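Local coordinates for formate dehydrogenase (Pyrobaculum aerophilum, PDB 1QP8) that binds NADPH and is a putative formate dehydrogenase of the D-isomer-specific 2-hydroxyacid dehydrogenase family, at the interface of chains A and B. Residues are numbered along the deposited sequence; one frame, centred on the assembly and turned at random. Chains: chain A/B, Formate dehydrogenase.

The interface of chains A and B. Residues chain A 89, 257-259, 261; chain B 99, 101, 104-105, 108.
Helix 101-109 of chain B packs here against helix 83-98 of chain A and the loop that follows strand 255-257, as part of the two-fold interface of the deposited pair. A:Phe89 meets B:Ile101 by its ring face: CD1 at the tip of the isoleucine stands over the ring toward its rim, 3.8 Å from the centroid, in a CH-pi contact. The ring is directed there with CG anti to the backbone N (chi1 -158°). B:Lys99, just before the helix, flanks the CD1 and CE1 corner of the same ring; its chain, bent at chi2 and chi3, brings CE to 3.8 Å from A:Phe89 CD1, while its backbone O faces CE1. Within chain A, CB of A:Thr258 lies at the ring edge, in plane. An alanine in place of A:Phe89 would probably leave B:Ile101 CD1 and the lysine methylenes without their packing surface, opening a gap between the helices.

Further along the helix, the side chain of A:Pro259 runs roughly perpendicular to that of B:Tyr104. A:Pro259 CG sits 3.3 Å from B:Tyr104 CD2, approaching past the rim, on the side where A:Val261 CG2 stands 4.3 Å above the B:Tyr104 ring plane, toward its rim. A:Thr258 CG2 rests 3.8 Å from B:Tyr104 CB. B:Met108, a selenomethionine, curls back beside the proline, its SE 3.8 Å from A:Pro259 CG, and its side chain also borders A:Ala257.

Polar bonds between the chains are absent from this patch, so shape fit and apolar burial carry it. Repeated by the two-fold axis, it probably joins the subunits through their coenzyme-binding domains, as in the dimers typical of this family.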
ATOM      1  N   PHE A  89      -1.815   7.883   0.141  1.00 35.81           N
ATOM      2  CA  PHE A  89      -2.953   7.594   0.986  1.00 35.81           C
ATOM      3  C   PHE A  89      -3.955   6.689   0.264  1.00 35.81           C
ATOM      4  O   PHE A  89      -4.534   5.784   0.869  1.00 35.81           O
ATOM      5  CB  PHE A  89      -3.637   8.892   1.431  1.00 35.30           C
ATOM      6  CG  PHE A  89      -4.451   8.741   2.676  1.00 35.30           C
ATOM      7  CD1 PHE A  89      -3.841   8.721   3.918  1.00 35.30           C
ATOM      8  CD2 PHE A  89      -5.825   8.567   2.607  1.00 35.30           C
ATOM      9  CE1 PHE A  89      -4.594   8.525   5.092  1.00 35.30           C
ATOM     10  CE2 PHE A  89      -6.593   8.370   3.762  1.00 35.30           C
ATOM     11  CZ  PHE A  89      -5.974   8.348   5.010  1.00 35.30           C
ATOM     12  N   ALA A 257     -13.327   3.850   6.429  1.00 41.53           N
ATOM     13  CA  ALA A 257     -13.480   5.284   6.353  1.00 41.53           C
ATOM     14  C   ALA A 257     -12.456   6.078   7.142  1.00 41.53           C
ATOM     15  O   ALA A 257     -12.091   5.712   8.259  1.00 41.53           O
ATOM     16  CB  ALA A 257     -14.855   5.643   6.806  1.00  7.83           C
ATOM     17  N   THR A 258     -11.992   7.166   6.537  1.00 37.38           N
ATOM     18  CA  THR A 258     -11.037   8.061   7.169  1.00 37.38           C
ATOM     19  C   THR A 258     -11.626   9.460   7.037  1.00 37.38           C
ATOM     20  O   THR A 258     -12.300   9.781   6.050  1.00 37.38           O
ATOM     21  CB  THR A 258      -9.625   7.982   6.535  1.00 41.31           C
ATOM     22  OG1 THR A 258      -9.706   8.164   5.117  1.00 41.31           O
ATOM     23  CG2 THR A 258      -8.988   6.648   6.849  1.00 41.31           C
ATOM     24  N   PRO A 259     -11.362  10.319   8.027  1.00 53.97           N
ATOM     25  CA  PRO A 259     -11.849  11.689   8.107  1.00 53.97           C
ATOM     26  C   PRO A 259     -11.243  12.748   7.215  1.00 53.97           C
ATOM     27  O   PRO A 259     -10.838  13.811   7.691  1.00 53.97           O
ATOM     28  CB  PRO A 259     -11.685  12.039   9.584  1.00 40.01           C
ATOM     29  CG  PRO A 259     -10.779  10.925  10.165  1.00 40.01           C
ATOM     30  CD  PRO A 259     -10.296  10.110   9.013  1.00 40.01           C
ATOM     31  N   VAL A 261      -8.367  12.980   5.603  1.00 43.67           N
ATOM     32  CA  VAL A 261      -7.016  13.291   6.036  1.00 43.67           C
ATOM     33  C   VAL A 261      -5.914  12.893   5.068  1.00 43.67           C
ATOM     34  O   VAL A 261      -4.742  12.873   5.441  1.00 43.67           O
ATOM     35  CB  VAL A 261      -6.712  12.616   7.365  1.00 29.78           C
ATOM     36  CG1 VAL A 261      -7.448  13.342   8.477  1.00 29.78           C
ATOM     37  CG2 VAL A 261      -7.121  11.152   7.309  1.00 29.78           C
TER
ATOM     38  N   LYS B  99       0.019   4.748   7.017  1.00 40.60           N
ATOM     39  CA  LYS B  99      -0.820   5.880   6.664  1.00 40.60           C
ATOM     40  C   LYS B  99      -1.997   5.992   7.622  1.00 40.60           C
ATOM     41  O   LYS B  99      -2.949   6.731   7.371  1.00 40.60           O
ATOM     42  CB  LYS B  99      -1.306   5.775   5.215  1.00 43.88           C
ATOM     43  CG  LYS B  99      -0.170   5.747   4.188  1.00 43.88           C
ATOM     44  CD  LYS B  99       0.687   7.018   4.179  1.00 43.88           C
ATOM     45  CE  LYS B  99      -0.116   8.226   3.725  1.00 43.88           C
ATOM     46  NZ  LYS B  99       0.709   9.460   3.553  1.00 43.88           N
ATOM     47  N   ILE B 101      -4.412   4.047   8.278  1.00 41.45           N
ATOM     48  CA  ILE B 101      -5.718   3.649   7.769  1.00 41.45           C
ATOM     49  C   ILE B 101      -6.475   2.837   8.831  1.00 41.45           C
ATOM     50  O   ILE B 101      -7.623   3.141   9.172  1.00 41.45           O
ATOM     51  CB  ILE B 101      -5.575   2.782   6.481  1.00 28.76           C
ATOM     52  CG1 ILE B 101      -4.730   3.526   5.431  1.00 28.76           C
ATOM     53  CG2 ILE B 101      -6.958   2.397   5.940  1.00 28.76           C
ATOM     54  CD1 ILE B 101      -5.243   4.890   5.050  1.00 28.76           C
ATOM     55  N   TYR B 104      -7.487   5.179  11.974  1.00 37.93           N
ATOM     56  CA  TYR B 104      -8.603   6.079  11.710  1.00 37.93           C
ATOM     57  C   TYR B 104      -9.897   5.339  11.406  1.00 37.93           C
ATOM     58  O   TYR B 104     -10.967   5.805  11.773  1.00 37.93           O
ATOM     59  CB  TYR B 104      -8.279   7.034  10.562  1.00 36.52           C
ATOM     60  CG  TYR B 104      -7.699   8.353  11.032  1.00 36.52           C
ATOM     61  CD1 TYR B 104      -6.371   8.686  10.774  1.00 36.52           C
ATOM     62  CD2 TYR B 104      -8.480   9.257  11.754  1.00 36.52           C
ATOM     63  CE1 TYR B 104      -5.833   9.881  11.221  1.00 36.52           C
ATOM     64  CE2 TYR B 104      -7.959  10.448  12.210  1.00 36.52           C
ATOM     65  CZ  TYR B 104      -6.631  10.761  11.942  1.00 36.52           C
ATOM     66  OH  TYR B 104      -6.097  11.948  12.406  1.00 36.52           O
ATOM     67  N   GLY B 105      -9.806   4.193  10.741  1.00 40.27           N
ATOM     68  CA  GLY B 105     -11.006   3.442  10.441  1.00 40.27           C
ATOM     69  C   GLY B 105     -11.693   3.047  11.738  1.00 40.27           C
ATOM     70  O   GLY B 105     -12.926   2.974  11.816  1.00 40.27           O
HETATM   71  N   MSE B 108     -13.384   6.129  13.286  1.00 42.66           N
HETATM   72  CA  MSE B 108     -14.619   6.443  12.573  1.00 42.66           C
HETATM   73  C   MSE B 108     -15.740   5.549  13.073  1.00 42.66           C
HETATM   74  O   MSE B 108     -16.843   6.006  13.365  1.00 42.66           O
HETATM   75  CB  MSE B 108     -14.455   6.229  11.069  1.00 64.45           C
HETATM   76  CG  MSE B 108     -13.508   7.193  10.405  1.00 64.45           C
HETATM   77 SE   MSE B 108     -14.029   8.919  10.536  1.00 64.45          SE
HETATM   78  CE  MSE B 108     -15.042   9.100   9.035  1.00 64.45           C
TER